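Local atomic coordinates of negative regulator of ofd1 (Schizosaccharomyces pombe, PDB entry 3QTM), a protein that is required for correct translation termination, directly inhibits Ofd1, and stabilises the hypoxic transcription factor fragment Sre1N, probably by blocking its Ofd1-accelerated degradation. Residues 68-73 and 112-117; 249-254 and 270-275; 301-306 and 314-319. All blocks are in the same frame, centred on the assembly; numbering follows the deposited sequence.

Contact 1. Residues 68-73 and 112-117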
loop_
_atom_site.group_PDB
_atom_site.type_symbol
_atom_site.label_atom_id
_atom_site.label_comp_id
_atom_site.label_asym_id
_atom_site.label_seq_id
_atom_site.Cartn_x
_atom_site.Cartn_y
_atom_site.Cartn_z
ATOM N N ASP A 68 13.725 5.353 16.437
ATOM C CA ASP A 68 12.512 6.154 16.238
ATOM C C ASP A 68 12.812 7.593 15.847
ATOM O O ASP A 68 12.024 8.218 15.155
ATOM C CB ASP A 68 11.632 6.160 17.496
ATOM C CG ASP A 68 10.860 4.865 17.675
ATOM O OD1 ASP A 68 10.884 4.022 16.746
ATOM O OD2 ASP A 68 10.226 4.697 18.744
ATOM N N PHE A 69 13.936 8.132 16.310
ATOM C CA PHE A 69 14.350 9.457 15.859
ATOM C C PHE A 69 14.637 9.453 14.352
ATOM O O PHE A 69 14.132 10.302 13.609
ATOM C CB PHE A 69 15.574 9.973 16.623
ATOM C CG PHE A 69 16.244 11.166 15.947
ATOM C CD1 PHE A 69 15.774 12.448 16.147
ATOM C CD2 PHE A 69 17.322 10.988 15.101
ATOM C CE1 PHE A 69 16.366 13.535 15.518
ATOM C CE2 PHE A 69 17.928 12.076 14.466
ATOM C CZ PHE A 69 17.444 13.346 14.668
ATOM N N HIS A 70 15.445 8.502 13.896
ATOM C CA HIS A 70 15.805 8.478 12.473
ATOM C C HIS A 70 14.592 8.128 11.603
ATOM O O HIS A 70 14.500 8.577 10.461
ATOM C CB HIS A 70 16.953 7.502 12.202
ATOM C CG HIS A 70 18.172 7.764 13.025
ATOM N ND1 HIS A 70 19.112 8.712 12.680
ATOM C CD2 HIS A 70 18.605 7.204 14.181
ATOM C CE1 HIS A 70 20.064 8.734 13.595
ATOM N NE2 HIS A 70 19.785 7.823 14.510
ATOM N N ALA A 71 13.670 7.330 12.152
ATOM C CA ALA A 71 12.439 6.981 11.453
ATOM C C ALA A 71 11.581 8.214 11.197
ATOM O O ALA A 71 11.056 8.374 10.106
ATOM C CB ALA A 71 11.654 5.939 12.234
ATOM N N ALA A 72 11.425 9.079 12.208
ATOM C CA ALA A 72 10.619 10.287 12.044
ATOM C C ALA A 72 11.272 11.240 11.050
ATOM O O ALA A 72 10.605 11.854 10.227
ATOM C CB ALA A 72 10.420 10.988 13.373
ATOM N N TYR A 73 12.588 11.381 11.158
ATOM C CA TYR A 73 13.333 12.270 10.296
ATOM C C TYR A 73 13.247 11.755 8.837
ATOM O O TYR A 73 12.998 12.517 7.899
ATOM C CB TYR A 73 14.778 12.311 10.787
ATOM C CG TYR A 73 15.613 13.436 10.257
ATOM C CD1 TYR A 73 16.832 13.746 10.844
ATOM C CD2 TYR A 73 15.181 14.209 9.175
ATOM C CE1 TYR A 73 17.620 14.781 10.354
ATOM C CE2 TYR A 73 15.960 15.253 8.677
ATOM C CZ TYR A 73 17.189 15.529 9.273
ATOM O OH TYR A 73 17.982 16.557 8.795
ATOM N N LEU A 112 19.854 2.218 11.473
ATOM C CA LEU A 112 19.990 0.766 11.628
ATOM C C LEU A 112 20.926 0.376 12.771
ATOM O O LEU A 112 20.770 -0.685 13.360
ATOM C CB LEU A 112 20.464 0.111 10.326
ATOM C CG LEU A 112 19.426 0.013 9.205
ATOM C CD1 LEU A 112 20.098 -0.341 7.886
ATOM C CD2 LEU A 112 18.317 -0.984 9.545
ATOM N N ASP A 113 21.891 1.240 13.071
ATOM C CA ASP A 113 22.826 1.022 14.177
ATOM C C ASP A 113 22.376 1.663 15.490
ATOM O O ASP A 113 22.979 1.427 16.532
ATOM C CB ASP A 113 24.211 1.560 13.819
ATOM C CG ASP A 113 24.877 0.770 12.701
ATOM O OD1 ASP A 113 25.508 1.399 11.820
ATOM O OD2 ASP A 113 24.766 -0.476 12.706
ATOM N N ALA A 114 21.328 2.479 15.439
ATOM C CA ALA A 114 20.859 3.170 16.634
ATOM C C ALA A 114 20.168 2.182 17.569
ATOM O O ALA A 114 19.687 1.132 17.116
ATOM C CB ALA A 114 19.915 4.284 16.246
ATOM N N PRO A 115 20.093 2.516 18.876
ATOM C CA PRO A 115 19.375 1.667 19.841
ATOM C C PRO A 115 17.862 1.791 19.672
ATOM O O PRO A 115 17.412 2.800 19.121
ATOM C CB PRO A 115 19.752 2.267 21.212
ATOM C CG PRO A 115 20.549 3.528 20.928
ATOM C CD PRO A 115 20.488 3.814 19.460
ATOM N N GLY A 116 17.108 0.797 20.148
ATOM C CA GLY A 116 15.668 0.902 20.332
ATOM C C GLY A 116 14.789 0.065 19.420
ATOM O O GLY A 116 15.276 -0.598 18.513
ATOM N N ASN A 117 13.482 0.107 19.667
ATOM C CA ASN A 117 12.509 -0.590 18.831
ATOM C C ASN A 117 12.611 -0.188 17.349
ATOM O O ASN A 117 12.746 1.002 17.027
ATOM C CB ASN A 117 11.084 -0.345 19.354
ATOM C CG ASN A 117 10.045 -1.178 18.626
ATOM O OD1 ASN A 117 9.609 -0.845 17.521
ATOM N ND2 ASN A 117 9.651 -2.275 19.240
HETATM O O HOH W 1 12.052 2.500 15.019
HETATM O O HOH W 2 9.096 1.745 16.492
HETATM O O HOH W 3 13.411 3.224 18.561
#
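The imidazole of His-70 meets Ala-114 with its CD2–NE2 side, the methyl CB approaching obliquely to 3.8 Å from CD2. One ring face is covered by the preceding residue: CD2 of Phe-69 sits over its centre, while CE1 of His-70 in turn lies in plane at the edge of the Phe-69 ring. ND1 is hydrogen-bonded to Arg-107 of helix 97-110, which should restrict rotation of the imidazole. At the other end of the contact, water carries most of the polar link. OD1 of Asp-68 stands 3.6 Å from the carbonyl O of Asn-117, and two waters span the gap. One lies 2.6 Å from both Asp-68 OD1 and Asn-117 O. The other joins Asp-68 OD1 to Asn-117 OD1, 2.8 Å from the latter. A third accepts from Asp-68 N at 3.0 Å and donates to Asn-117 O. With CG beside the backbone N (chi1 -76°), the carboxylate reaches toward these waters. Asn-117 OD1 also caps the backbone N of Ser-119, and Lys-67 NZ is hydrogen-bonded to both Ala-114 O and Gly-116 O. The result is a hydrated seam between one helix and the connection joining helix 97-110 to helix 119-142, an inter-helical linker of the all-helical, TPR-related fold, packed against the start of helix 67-82.

Contact 2. Residues 249-254 and 270-275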
loop_
_atom_site.group_PDB
_atom_site.type_symbol
_atom_site.label_atom_id
_atom_site.label_comp_id
_atom_site.label_asym_id
_atom_site.label_seq_id
_atom_site.Cartn_x
_atom_site.Cartn_y
_atom_site.Cartn_z
ATOM N N TYR A 249 -4.079 -13.702 -11.877
ATOM C CA TYR A 249 -2.796 -14.322 -12.156
ATOM C C TYR A 249 -3.030 -15.758 -12.609
ATOM O O TYR A 249 -2.475 -16.214 -13.613
ATOM C CB TYR A 249 -1.931 -14.296 -10.905
ATOM C CG TYR A 249 -0.682 -15.154 -10.964
ATOM C CD1 TYR A 249 0.446 -14.742 -11.673
ATOM C CD2 TYR A 249 -0.621 -16.361 -10.279
ATOM C CE1 TYR A 249 1.595 -15.524 -11.708
ATOM C CE2 TYR A 249 0.516 -17.144 -10.303
ATOM C CZ TYR A 249 1.623 -16.727 -11.013
ATOM O OH TYR A 249 2.750 -17.529 -11.018
ATOM N N TYR A 250 -3.886 -16.456 -11.873
ATOM C CA TYR A 250 -4.160 -17.849 -12.158
ATOM C C TYR A 250 -5.057 -18.038 -13.371
ATOM O O TYR A 250 -4.830 -18.934 -14.182
ATOM C CB TYR A 250 -4.760 -18.519 -10.936
ATOM C CG TYR A 250 -3.743 -18.783 -9.859
ATOM C CD1 TYR A 250 -2.700 -19.680 -10.069
ATOM C CD2 TYR A 250 -3.823 -18.143 -8.631
ATOM C CE1 TYR A 250 -1.764 -19.929 -9.080
ATOM C CE2 TYR A 250 -2.899 -18.384 -7.640
ATOM C CZ TYR A 250 -1.871 -19.277 -7.865
ATOM O OH TYR A 250 -0.952 -19.513 -6.868
HETATM N N MSE A 251 -6.072 -17.189 -13.496
HETATM C CA MSE A 251 -6.988 -17.283 -14.619
HETATM C C MSE A 251 -6.232 -17.051 -15.909
HETATM O O MSE A 251 -6.501 -17.695 -16.919
HETATM C CB MSE A 251 -8.134 -16.288 -14.477
HETATM C CG MSE A 251 -9.003 -16.547 -13.252
HETATM SE SE MSE A 251 -10.558 -15.358 -13.101
HETATM C CE MSE A 251 -9.683 -13.647 -12.786
ATOM N N ASP A 252 -5.267 -16.142 -15.868
ATOM C CA ASP A 252 -4.451 -15.869 -17.045
ATOM C C ASP A 252 -3.601 -17.073 -17.426
ATOM O O ASP A 252 -3.462 -17.382 -18.606
ATOM C CB ASP A 252 -3.572 -14.646 -16.826
ATOM C CG ASP A 252 -4.371 -13.360 -16.821
ATOM O OD1 ASP A 252 -5.623 -13.441 -16.796
ATOM O OD2 ASP A 252 -3.753 -12.272 -16.836
ATOM N N LEU A 253 -3.037 -17.747 -16.428
ATOM C CA LEU A 253 -2.267 -18.956 -16.672
ATOM C C LEU A 253 -3.152 -19.988 -17.332
ATOM O O LEU A 253 -2.758 -20.642 -18.296
ATOM C CB LEU A 253 -1.725 -19.527 -15.366
ATOM C CG LEU A 253 -0.590 -18.736 -14.721
ATOM C CD1 LEU A 253 -0.093 -19.440 -13.471
ATOM C CD2 LEU A 253 0.533 -18.563 -15.708
ATOM N N LEU A 254 -4.357 -20.125 -16.797
ATOM C CA LEU A 254 -5.330 -21.083 -17.298
ATOM C C LEU A 254 -5.571 -20.883 -18.785
ATOM O O LEU A 254 -5.678 -21.845 -19.544
ATOM C CB LEU A 254 -6.643 -20.934 -16.540
ATOM C CG LEU A 254 -7.686 -22.014 -16.771
ATOM C CD1 LEU A 254 -7.230 -23.321 -16.131
ATOM C CD2 LEU A 254 -9.022 -21.552 -16.202
ATOM N N SER A 270 -10.033 -20.290 -5.071
ATOM C CA SER A 270 -9.780 -19.929 -3.682
ATOM C C SER A 270 -9.635 -18.422 -3.540
ATOM O O SER A 270 -10.145 -17.815 -2.593
ATOM C CB SER A 270 -8.523 -20.610 -3.155
ATOM O OG SER A 270 -8.864 -21.654 -2.275
ATOM N N TRP A 271 -8.924 -17.818 -4.480
ATOM C CA TRP A 271 -8.700 -16.383 -4.403
ATOM C C TRP A 271 -9.981 -15.606 -4.680
ATOM O O TRP A 271 -10.250 -14.594 -4.032
ATOM C CB TRP A 271 -7.549 -15.961 -5.316
ATOM C CG TRP A 271 -6.248 -16.426 -4.774
ATOM C CD1 TRP A 271 -5.398 -17.337 -5.332
ATOM C CD2 TRP A 271 -5.659 -16.031 -3.532
ATOM N NE1 TRP A 271 -4.309 -17.528 -4.515
ATOM C CE2 TRP A 271 -4.445 -16.737 -3.403
ATOM C CE3 TRP A 271 -6.041 -15.144 -2.514
ATOM C CZ2 TRP A 271 -3.601 -16.574 -2.303
ATOM C CZ3 TRP A 271 -5.207 -14.992 -1.420
ATOM C CH2 TRP A 271 -4.001 -15.705 -1.323
ATOM N N LEU A 272 -10.781 -16.096 -5.622
ATOM C CA LEU A 272 -12.053 -15.454 -5.930
ATOM C C LEU A 272 -12.986 -15.515 -4.726
ATOM O O LEU A 272 -13.657 -14.531 -4.395
ATOM C CB LEU A 272 -12.700 -16.084 -7.165
ATOM C CG LEU A 272 -11.976 -15.758 -8.475
ATOM C CD1 LEU A 272 -12.552 -16.539 -9.660
ATOM C CD2 LEU A 272 -12.008 -14.262 -8.740
ATOM N N ASN A 273 -13.004 -16.659 -4.048
ATOM C CA ASN A 273 -13.815 -16.795 -2.842
ATOM C C ASN A 273 -13.308 -15.987 -1.642
ATOM O O ASN A 273 -14.104 -15.516 -0.834
ATOM C CB ASN A 273 -13.991 -18.269 -2.470
ATOM C CG ASN A 273 -15.147 -18.908 -3.209
ATOM O OD1 ASN A 273 -16.246 -18.348 -3.259
ATOM N ND2 ASN A 273 -14.904 -20.072 -3.800
ATOM N N ASN A 274 -11.987 -15.846 -1.520
ATOM C CA ASN A 274 -11.406 -14.905 -0.563
ATOM C C ASN A 274 -11.894 -13.484 -0.859
ATOM O O ASN A 274 -12.193 -12.703 0.048
ATOM C CB ASN A 274 -9.880 -14.942 -0.637
ATOM C CG ASN A 274 -9.290 -16.182 0.015
ATOM O OD1 ASN A 274 -9.865 -16.740 0.954
ATOM N ND2 ASN A 274 -8.133 -16.615 -0.477
ATOM N N SER A 275 -11.968 -13.165 -2.145
ATOM C CA SER A 275 -12.427 -11.855 -2.590
ATOM C C SER A 275 -13.868 -11.646 -2.149
ATOM O O SER A 275 -14.230 -10.567 -1.685
ATOM C CB SER A 275 -12.311 -11.743 -4.109
ATOM O OG SER A 275 -10.962 -11.855 -4.508
HETATM O O HOH W 4 -2.564 -19.924 -4.656
#
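Tyr-250 brings the CD2–CE2 side of its ring against the pyrrole side of Trp-271, rim to rim, so that neither ring lies over the face of the other. This pair joins helices 229-254 and 262-285, successive helices of opposing direction that form a helical hairpin in the TPR-like C-terminal part of the chain. The Tyr-250 ring and the five-membered ring of Trp-271 are almost parallel, with planes at 8° and centroids 5.6 Å apart; NE1 comes in at the tyrosine edge, 3.5 Å from CE2. Both rings belong to a larger aromatic cluster: CD2 of Tyr-249 sits over the centre of one face of Tyr-250, and Phe-246 stacks on Trp-271 and meets Tyr-250 as well. Beyond the rims, one water ties the polar ends together. It donates to Tyr-250 OH at 2.8 Å and accepts from Trp-271 NE1 at 3.0 Å, so the indole N-H is satisfied by solvent, while the tyrosine hydroxyl has a further partner in Glu-204. The second pair is purely apolar and looser: the selenium SE of selenomethionine Met-251 rests 4.1 Å from CD1 of Leu-272. The chain is extended at chi2 (-176°), which carries SE out to the leucine methyl. One turn on from the indole, Ser-275 OG donates to Trp-271 O at 2.9 Å, reaching that carbonyl from the face opposite to Ser-275 N.

Contact 3. Residues 301-306 and 314-319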
loop_
_atom_site.group_PDB
_atom_site.type_symbol
_atom_site.label_atom_id
_atom_site.label_comp_id
_atom_site.label_asym_id
_atom_site.label_seq_id
_atom_site.Cartn_x
_atom_site.Cartn_y
_atom_site.Cartn_z
ATOM N N ASP A 301 -16.681 -14.249 -12.646
ATOM C CA ASP A 301 -15.367 -14.884 -12.759
ATOM C C ASP A 301 -15.398 -16.322 -12.225
ATOM O O ASP A 301 -14.812 -17.230 -12.815
ATOM C CB ASP A 301 -14.314 -14.073 -11.999
ATOM C CG ASP A 301 -13.896 -12.804 -12.743
ATOM O OD1 ASP A 301 -14.032 -12.762 -13.988
ATOM O OD2 ASP A 301 -13.417 -11.856 -12.078
ATOM N N LEU A 302 -16.069 -16.524 -11.097
ATOM C CA LEU A 302 -16.266 -17.872 -10.581
ATOM C C LEU A 302 -17.011 -18.761 -11.591
ATOM O O LEU A 302 -16.616 -19.900 -11.836
ATOM C CB LEU A 302 -17.014 -17.821 -9.254
ATOM C CG LEU A 302 -16.094 -17.453 -8.088
ATOM C CD1 LEU A 302 -16.876 -16.997 -6.862
ATOM C CD2 LEU A 302 -15.186 -18.631 -7.760
ATOM N N ALA A 303 -18.074 -18.228 -12.183
ATOM C CA ALA A 303 -18.894 -18.983 -13.119
ATOM C C ALA A 303 -18.109 -19.373 -14.360
ATOM O O ALA A 303 -18.322 -20.439 -14.940
ATOM C CB ALA A 303 -20.123 -18.181 -13.507
ATOM N N GLN A 304 -17.197 -18.502 -14.769
ATOM C CA GLN A 304 -16.473 -18.689 -16.022
ATOM C C GLN A 304 -15.528 -19.895 -15.986
ATOM O O GLN A 304 -15.327 -20.575 -16.994
ATOM C CB GLN A 304 -15.699 -17.416 -16.369
ATOM C CG GLN A 304 -14.761 -17.561 -17.551
ATOM C CD GLN A 304 -13.928 -16.313 -17.777
ATOM O OE1 GLN A 304 -14.469 -15.222 -18.001
ATOM N NE2 GLN A 304 -12.602 -16.463 -17.717
ATOM N N ILE A 305 -14.965 -20.170 -14.818
ATOM C CA ILE A 305 -13.890 -21.153 -14.717
ATOM C C ILE A 305 -14.293 -22.443 -14.013
ATOM O O ILE A 305 -13.609 -23.461 -14.131
ATOM C CB ILE A 305 -12.662 -20.554 -13.983
ATOM C CG1 ILE A 305 -12.996 -20.266 -12.517
ATOM C CG2 ILE A 305 -12.192 -19.295 -14.689
ATOM C CD1 ILE A 305 -11.783 -20.135 -11.640
ATOM N N VAL A 306 -15.394 -22.401 -13.269
ATOM C CA VAL A 306 -15.794 -23.554 -12.469
ATOM C C VAL A 306 -16.113 -24.742 -13.388
ATOM O O VAL A 306 -16.679 -24.568 -14.466
ATOM C CB VAL A 306 -16.979 -23.219 -11.542
ATOM C CG1 VAL A 306 -18.278 -23.175 -12.326
ATOM C CG2 VAL A 306 -17.056 -24.215 -10.383
ATOM N N ASN A 314 -25.223 -21.728 -9.711
ATOM C CA ASN A 314 -25.286 -20.932 -8.485
ATOM C C ASN A 314 -24.645 -19.546 -8.659
ATOM O O ASN A 314 -25.267 -18.520 -8.358
ATOM C CB ASN A 314 -24.625 -21.670 -7.319
ATOM C CG ASN A 314 -25.414 -22.888 -6.873
ATOM O OD1 ASN A 314 -26.631 -22.963 -7.061
ATOM N ND2 ASN A 314 -24.725 -23.847 -6.279
ATOM N N TYR A 315 -23.410 -19.526 -9.152
ATOM C CA TYR A 315 -22.683 -18.279 -9.351
ATOM C C TYR A 315 -23.473 -17.305 -10.234
ATOM O O TYR A 315 -23.606 -16.123 -9.899
ATOM C CB TYR A 315 -21.308 -18.545 -9.967
ATOM C CG TYR A 315 -20.386 -19.397 -9.111
ATOM C CD1 TYR A 315 -20.337 -19.236 -7.726
ATOM C CD2 TYR A 315 -19.542 -20.338 -9.692
ATOM C CE1 TYR A 315 -19.487 -20.006 -6.942
ATOM C CE2 TYR A 315 -18.678 -21.108 -8.917
ATOM C CZ TYR A 315 -18.660 -20.942 -7.542
ATOM O OH TYR A 315 -17.807 -21.707 -6.766
ATOM N N LEU A 316 -24.001 -17.809 -11.350
ATOM C CA LEU A 316 -24.704 -16.959 -12.308
ATOM C C LEU A 316 -25.950 -16.335 -11.691
ATOM O O LEU A 316 -26.229 -15.158 -11.917
ATOM C CB LEU A 316 -25.068 -17.740 -13.573
ATOM C CG LEU A 316 -23.869 -18.175 -14.424
ATOM C CD1 LEU A 316 -24.296 -19.046 -15.622
ATOM C CD2 LEU A 316 -23.065 -16.961 -14.885
ATOM N N LYS A 317 -26.695 -17.125 -10.916
ATOM C CA LYS A 317 -27.871 -16.610 -10.231
ATOM C C LYS A 317 -27.475 -15.507 -9.254
ATOM O O LYS A 317 -28.111 -14.457 -9.208
ATOM C CB LYS A 317 -28.626 -17.711 -9.476
ATOM C CG LYS A 317 -30.055 -17.285 -9.120
ATOM C CD LYS A 317 -30.731 -18.160 -8.058
ATOM C CE LYS A 317 -32.109 -17.577 -7.693
ATOM N NZ LYS A 317 -32.710 -18.096 -6.422
ATOM N N GLU A 318 -26.427 -15.755 -8.474
ATOM C CA GLU A 318 -25.933 -14.751 -7.523
ATOM C C GLU A 318 -25.543 -13.437 -8.216
ATOM O O GLU A 318 -25.874 -12.360 -7.735
ATOM C CB GLU A 318 -24.767 -15.300 -6.693
ATOM C CG GLU A 318 -25.190 -16.364 -5.686
ATOM C CD GLU A 318 -24.043 -16.837 -4.803
ATOM O OE1 GLU A 318 -23.011 -17.282 -5.349
ATOM O OE2 GLU A 318 -24.173 -16.757 -3.558
ATOM N N ALA A 319 -24.861 -13.529 -9.355
ATOM C CA ALA A 319 -24.501 -12.330 -10.106
ATOM C C ALA A 319 -25.745 -11.578 -10.584
ATOM O O ALA A 319 -25.824 -10.347 -10.490
ATOM C CB ALA A 319 -23.601 -12.686 -11.283
#
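Leu-302 and Tyr-315 cross at about a right angle and form the tight centre of this contact, a helical hairpin of the TPR-like C-terminal region in which helices 292-305 and 309-328 are linked by a short turn. The short helical segments run nearly antiparallel, at 155°, with axes 8.5 Å apart. CB of Leu-302 lies over the centre of one face of the Tyr-315 ring in a CH-pi contact, 3.6 Å from the centroid, and backbone atom C of Leu-302 packs 3.5 Å from CD2 of the same ring. With CG anti to its own carbonyl carbon (chi1 -62°), Tyr-315 extends toward the facing helix and lays this face on it. The small Ala-303 side chain is consistent with the close backbone approach, the CA atoms of Ala-303 and Tyr-315 being 5.4 Å apart. Its CB meets the root of Tyr-315, 3.8 Å from that residue's CB, and the tip of Leu-316, 3.5 Å from methyl CD2, the latter shorter than an ordinary carbon contact. Packing relaxes toward the partly exposed side, where the first helix has ended. There Val-306 comes from the opposite direction and meets the ring at its edge, its CB in the ring plane, and the phenol end has few neighbours across the contact. Toward the start of helix 292-305, away from Val-306, Glu-318 forms a salt bridge with Lys-299 through OE1. At the hydroxyl end of the ring, the closest approach of Leu-302 to Tyr-315 OH is made by its methyl CD2, at 4.2 Å.

In the fold
All three contacts are partly buried, yet they differ in what joins their segments. Contact 1 packs a helix against a loop near the N-terminal end and depends heavily on water, whereas contacts 2 and 3 each join two helices adjacent in sequence, on the opposite side of the chain's centre. Contact 2 combines aromatic rims with one bridging water; contact 3, farthest from the centre, joins its segments by apolar side-chain packing and a CH-pi contact, without a bridging water among those described. Contacts 2 and 3 form a continuous layer, their centres 13 Å apart: Leu-272 CB touches Leu-302 CD2 at 3.6 Å, so helix 262-285 packs on helix 292-305. Contact 1 stands apart, about 28 Å from contact 2 between nearest atoms.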